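Local coordinates for protein dehydrogenase (Chromobacterium violaceum, PDB 3Q2I) that probably oxidises UDP-N-acetylglucosaminuronic acid with NAD as cofactor, a step in making the precursor of a diacetamido-dideoxy-mannuronic acid, at residues A[108-119]-A[325-336]. Sequence-based numbering, arbitrary orientation.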
loop_
_atom_site.group_PDB
_atom_site.type_symbol
_atom_site.label_atom_id
_atom_site.label_comp_id
_atom_site.label_asym_id
_atom_site.label_seq_id
_atom_site.Cartn_x
_atom_site.Cartn_y
_atom_site.Cartn_z
ATOM N N MET A 108 -1.665 6.399 -31.861
ATOM C CA MET A 108 -2.929 7.087 -32.017
ATOM C C MET A 108 -3.140 8.221 -31.024
ATOM O O MET A 108 -3.813 9.198 -31.309
ATOM C CB MET A 108 -4.128 6.144 -32.035
ATOM C CG MET A 108 -4.311 5.480 -30.655
ATOM S SD MET A 108 -5.400 4.009 -30.677
ATOM C CE MET A 108 -6.960 4.756 -31.098
ATOM N N ALA A 109 -2.563 8.065 -29.821
ATOM C CA ALA A 109 -2.660 9.095 -28.789
ATOM C C ALA A 109 -1.447 8.966 -27.886
ATOM O O ALA A 109 -0.706 7.984 -28.006
ATOM C CB ALA A 109 -3.967 8.935 -27.928
ATOM N N THR A 110 -1.277 9.944 -26.993
ATOM C CA THR A 110 -0.163 9.887 -26.024
ATOM C C THR A 110 -0.707 9.664 -24.605
ATOM O O THR A 110 0.081 9.539 -23.665
ATOM C CB THR A 110 0.672 11.151 -26.027
ATOM O OG1 THR A 110 -0.145 12.307 -25.765
ATOM C CG2 THR A 110 1.408 11.355 -27.386
ATOM N N ARG A 111 -2.018 9.731 -24.470
ATOM C CA ARG A 111 -2.728 9.607 -23.166
ATOM C C ARG A 111 -3.921 8.708 -23.346
ATOM O O ARG A 111 -4.584 8.694 -24.413
ATOM C CB ARG A 111 -3.201 10.971 -22.625
ATOM C CG ARG A 111 -2.026 11.791 -22.185
ATOM C CD ARG A 111 -2.215 13.278 -22.411
ATOM N NE ARG A 111 -1.111 14.026 -21.803
ATOM C CZ ARG A 111 -1.176 15.330 -21.618
ATOM N NH1 ARG A 111 -2.236 16.000 -22.033
ATOM N NH2 ARG A 111 -0.156 15.975 -21.072
ATOM N N TRP A 112 -4.195 7.898 -22.324
ATOM C CA TRP A 112 -5.197 6.867 -22.475
ATOM C C TRP A 112 -6.610 7.411 -22.778
ATOM O O TRP A 112 -7.258 6.953 -23.739
ATOM C CB TRP A 112 -5.199 6.022 -21.197
ATOM C CG TRP A 112 -6.168 4.880 -21.238
ATOM C CD1 TRP A 112 -7.166 4.632 -20.314
ATOM C CD2 TRP A 112 -6.233 3.821 -22.195
ATOM N NE1 TRP A 112 -7.837 3.489 -20.662
ATOM C CE2 TRP A 112 -7.272 2.954 -21.787
ATOM C CE3 TRP A 112 -5.500 3.510 -23.348
ATOM C CZ2 TRP A 112 -7.603 1.794 -22.517
ATOM C CZ3 TRP A 112 -5.832 2.359 -24.083
ATOM C CH2 TRP A 112 -6.899 1.526 -23.658
ATOM N N GLU A 113 -7.073 8.354 -21.980
ATOM C CA GLU A 113 -8.460 8.817 -22.206
ATOM C C GLU A 113 -8.572 9.465 -23.593
ATOM O O GLU A 113 -9.659 9.357 -24.192
ATOM C CB GLU A 113 -8.896 9.811 -21.122
ATOM C CG GLU A 113 -9.089 9.122 -19.770
ATOM C CD GLU A 113 -10.349 8.291 -19.669
ATOM O OE1 GLU A 113 -11.284 8.479 -20.497
ATOM O OE2 GLU A 113 -10.402 7.463 -18.720
ATOM N N ASP A 114 -7.497 10.069 -24.093
ATOM C CA ASP A 114 -7.563 10.685 -25.456
ATOM C C ASP A 114 -7.775 9.566 -26.508
ATOM O O ASP A 114 -8.575 9.687 -27.463
ATOM C CB ASP A 114 -6.246 11.394 -25.724
ATOM C CG ASP A 114 -6.102 12.684 -24.938
ATOM O OD1 ASP A 114 -6.989 12.988 -24.117
ATOM O OD2 ASP A 114 -5.117 13.407 -25.172
ATOM N N GLY A 115 -7.101 8.436 -26.368
ATOM C CA GLY A 115 -7.297 7.314 -27.300
ATOM C C GLY A 115 -8.740 6.846 -27.242
ATOM O O GLY A 115 -9.351 6.520 -28.257
ATOM N N LEU A 116 -9.241 6.616 -26.030
ATOM C CA LEU A 116 -10.627 6.208 -25.849
ATOM C C LEU A 116 -11.593 7.168 -26.537
ATOM O O LEU A 116 -12.529 6.704 -27.187
ATOM C CB LEU A 116 -11.044 6.026 -24.369
ATOM C CG LEU A 116 -10.276 4.925 -23.631
ATOM C CD1 LEU A 116 -10.684 4.979 -22.173
ATOM C CD2 LEU A 116 -10.554 3.578 -24.192
ATOM N N GLU A 117 -11.369 8.466 -26.375
ATOM C CA GLU A 117 -12.294 9.483 -26.873
ATOM C C GLU A 117 -12.254 9.482 -28.407
ATOM O O GLU A 117 -13.300 9.690 -29.040
ATOM C CB GLU A 117 -11.970 10.860 -26.306
ATOM C CG GLU A 117 -12.413 11.000 -24.847
ATOM C CD GLU A 117 -13.898 10.665 -24.589
ATOM O OE1 GLU A 117 -14.771 10.856 -25.467
ATOM O OE2 GLU A 117 -14.221 10.169 -23.486
ATOM N N MET A 118 -11.101 9.232 -29.023
ATOM C CA MET A 118 -11.102 9.240 -30.491
ATOM C C MET A 118 -11.875 8.037 -31.057
ATOM O O MET A 118 -12.599 8.133 -32.079
ATOM C CB MET A 118 -9.679 9.427 -31.035
ATOM C CG MET A 118 -8.722 8.337 -30.724
ATOM S SD MET A 118 -7.002 8.906 -30.919
ATOM C CE MET A 118 -6.900 9.016 -32.741
ATOM N N VAL A 119 -11.812 6.877 -30.395
ATOM C CA VAL A 119 -12.589 5.698 -30.756
ATOM C C VAL A 119 -14.100 5.948 -30.563
ATOM O O VAL A 119 -14.916 5.549 -31.423
ATOM C CB VAL A 119 -12.071 4.434 -30.027
ATOM C CG1 VAL A 119 -12.989 3.212 -30.231
ATOM C CG2 VAL A 119 -10.627 4.121 -30.513
ATOM N N GLY A 325 -9.069 1.739 -34.959
ATOM C CA GLY A 325 -8.787 2.415 -33.689
ATOM C C GLY A 325 -8.841 1.463 -32.510
ATOM O O GLY A 325 -7.968 1.524 -31.605
ATOM N N ARG A 326 -9.815 0.569 -32.490
ATOM C CA ARG A 326 -9.909 -0.401 -31.428
ATOM C C ARG A 326 -8.710 -1.336 -31.374
ATOM O O ARG A 326 -8.215 -1.725 -30.301
ATOM C CB ARG A 326 -11.160 -1.233 -31.614
ATOM C CG ARG A 326 -12.220 -0.850 -30.682
ATOM C CD ARG A 326 -13.410 -1.812 -30.772
ATOM N NE ARG A 326 -14.346 -1.072 -29.974
ATOM C CZ ARG A 326 -15.028 -0.005 -30.365
ATOM N NH1 ARG A 326 -14.995 0.401 -31.655
ATOM N NH2 ARG A 326 -15.754 0.648 -29.485
ATOM N N GLU A 327 -8.175 -1.715 -32.524
ATOM C CA GLU A 327 -6.951 -2.515 -32.574
ATOM C C GLU A 327 -5.787 -1.674 -32.038
ATOM O O GLU A 327 -5.007 -2.165 -31.205
ATOM C CB GLU A 327 -6.654 -3.001 -34.006
ATOM C CG GLU A 327 -5.362 -3.836 -34.083
ATOM C CD GLU A 327 -5.470 -5.212 -33.420
ATOM O OE1 GLU A 327 -4.417 -5.879 -33.234
ATOM O OE2 GLU A 327 -6.604 -5.647 -33.091
ATOM N N GLY A 328 -5.735 -0.389 -32.398
ATOM C CA GLY A 328 -4.681 0.517 -31.930
ATOM C C GLY A 328 -4.720 0.645 -30.397
ATOM O O GLY A 328 -3.678 0.831 -29.790
ATOM N N LEU A 329 -5.888 0.541 -29.788
ATOM C CA LEU A 329 -5.961 0.712 -28.328
ATOM C C LEU A 329 -5.210 -0.411 -27.636
ATOM O O LEU A 329 -4.855 -0.222 -26.435
ATOM C CB LEU A 329 -7.419 0.662 -27.894
ATOM C CG LEU A 329 -8.286 1.878 -28.234
ATOM C CD1 LEU A 329 -9.728 1.582 -27.799
ATOM C CD2 LEU A 329 -7.776 3.156 -27.594
ATOM N N LYS A 330 -5.074 -1.582 -28.268
ATOM C CA LYS A 330 -4.404 -2.703 -27.567
ATOM C C LYS A 330 -2.970 -2.331 -27.236
ATOM O O LYS A 330 -2.531 -2.530 -26.076
ATOM C CB LYS A 330 -4.462 -4.029 -28.332
ATOM C CG LYS A 330 -5.902 -4.434 -28.590
ATOM C CD LYS A 330 -5.905 -5.676 -29.455
ATOM C CE LYS A 330 -7.291 -6.102 -29.835
ATOM N NZ LYS A 330 -7.187 -7.305 -30.734
ATOM N N SER A 331 -2.196 -1.818 -28.181
ATOM C CA SER A 331 -0.816 -1.448 -27.839
ATOM C C SER A 331 -0.785 -0.153 -27.053
ATOM O O SER A 331 0.123 0.027 -26.235
ATOM C CB SER A 331 0.138 -1.431 -29.041
ATOM O OG SER A 331 -0.080 -0.311 -29.859
ATOM N N LEU A 332 -1.687 0.791 -27.301
ATOM C CA LEU A 332 -1.690 2.017 -26.497
ATOM C C LEU A 332 -1.908 1.640 -25.047
ATOM O O LEU A 332 -1.224 2.216 -24.179
ATOM C CB LEU A 332 -2.816 2.957 -26.937
ATOM C CG LEU A 332 -2.938 4.259 -26.153
ATOM C CD1 LEU A 332 -1.686 5.120 -26.331
ATOM C CD2 LEU A 332 -4.148 5.052 -26.568
ATOM N N GLU A 333 -2.823 0.713 -24.778
ATOM C CA GLU A 333 -3.114 0.393 -23.350
ATOM C C GLU A 333 -1.852 -0.200 -22.716
ATOM O O GLU A 333 -1.531 0.113 -21.537
ATOM C CB GLU A 333 -4.267 -0.628 -23.349
ATOM C CG GLU A 333 -4.678 -0.924 -21.908
ATOM C CD GLU A 333 -5.703 -2.043 -21.839
ATOM O OE1 GLU A 333 -6.637 -1.909 -21.039
ATOM O OE2 GLU A 333 -5.632 -3.008 -22.643
ATOM N N LEU A 334 -1.073 -0.994 -23.450
ATOM C CA LEU A 334 0.201 -1.498 -22.918
ATOM C C LEU A 334 1.172 -0.363 -22.645
ATOM O O LEU A 334 1.862 -0.369 -21.636
ATOM C CB LEU A 334 0.844 -2.520 -23.861
ATOM C CG LEU A 334 0.248 -3.904 -23.794
ATOM C CD1 LEU A 334 0.833 -4.683 -24.989
ATOM C CD2 LEU A 334 0.649 -4.541 -22.451
ATOM N N LEU A 335 1.323 0.587 -23.568
ATOM C CA LEU A 335 2.252 1.679 -23.397
ATOM C C LEU A 335 1.870 2.442 -22.149
ATOM O O LEU A 335 2.741 2.822 -21.349
ATOM C CB LEU A 335 2.217 2.626 -24.616
ATOM C CG LEU A 335 2.852 2.113 -25.905
ATOM C CD1 LEU A 335 2.447 3.077 -27.022
ATOM C CD2 LEU A 335 4.357 2.065 -25.727
ATOM N N ILE A 336 0.555 2.690 -21.984
ATOM C CA ILE A 336 0.100 3.523 -20.843
ATOM C C ILE A 336 0.310 2.697 -19.570
ATOM O O ILE A 336 0.799 3.301 -18.581
ATOM C CB ILE A 336 -1.398 3.938 -20.985
ATOM C CG1 ILE A 336 -1.505 4.848 -22.228
ATOM C CG2 ILE A 336 -1.877 4.618 -19.710
ATOM C CD1 ILE A 336 -0.763 6.173 -22.120
#
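The indole of Trp112 meets Glu333 over one face, where Glu333 CG lies 4.2 Å from the centroid of the six-membered ring of Trp112 in a CH-pi contact. Leu116 CG, from the same helix as the ring, packs on the opposite face, 4.0 Å above the plane of the Trp112 indole and displaced toward the rim. At the edge stand Leu332 CG, in the ring plane, and the carbonyl Leu329 O, 3.6 Å from Trp112 CZ3. With CG anti to the backbone N (chi1 -178°), the indole reaches over to the second helix and enters as a knob among Leu329, Leu332, Glu333 and Ile336. Trp112 NE1 and Glu333 OE1 are hydrogen-bonded to Asp353 and to the amide of Leu352, so the C-terminal tail ties down both partners. The guanidinium of Arg326 receives Val119 CG1 on one face, 3.7 Å from NH1, while its nitrogens form salt bridges to Asp123 and to Glu182 of a neighbouring subunit.

Leu329 answers as a reciprocal knob among Trp112, Gly115, Leu116 and Val119, its CD1 meeting Val119 CG2 tip to tip at 3.8 Å. Knobs-into-holes packing thus joins helix 112-119 to helix 325-336, antiparallel at 170° with axes 9.8 Å apart. Two glycines present bare backbone to the facing side chains: Leu332 CD2 packs 3.9 Å from Gly115 CA, and Met108 SD rests 3.4 Å from Gly328 C. A bend at chi3 (-66°) brings Met108 CE to Gly325 O.

The pair couples the Rossmann-fold region, which carries the dinucleotide, to the C-terminal alpha/beta region. Its grip is dispersive and shape-dependent, with polar ends satisfied at the periphery; Ala109 O is buried against Leu332 CD1 with no polar partner in the model, which probably costs some stability.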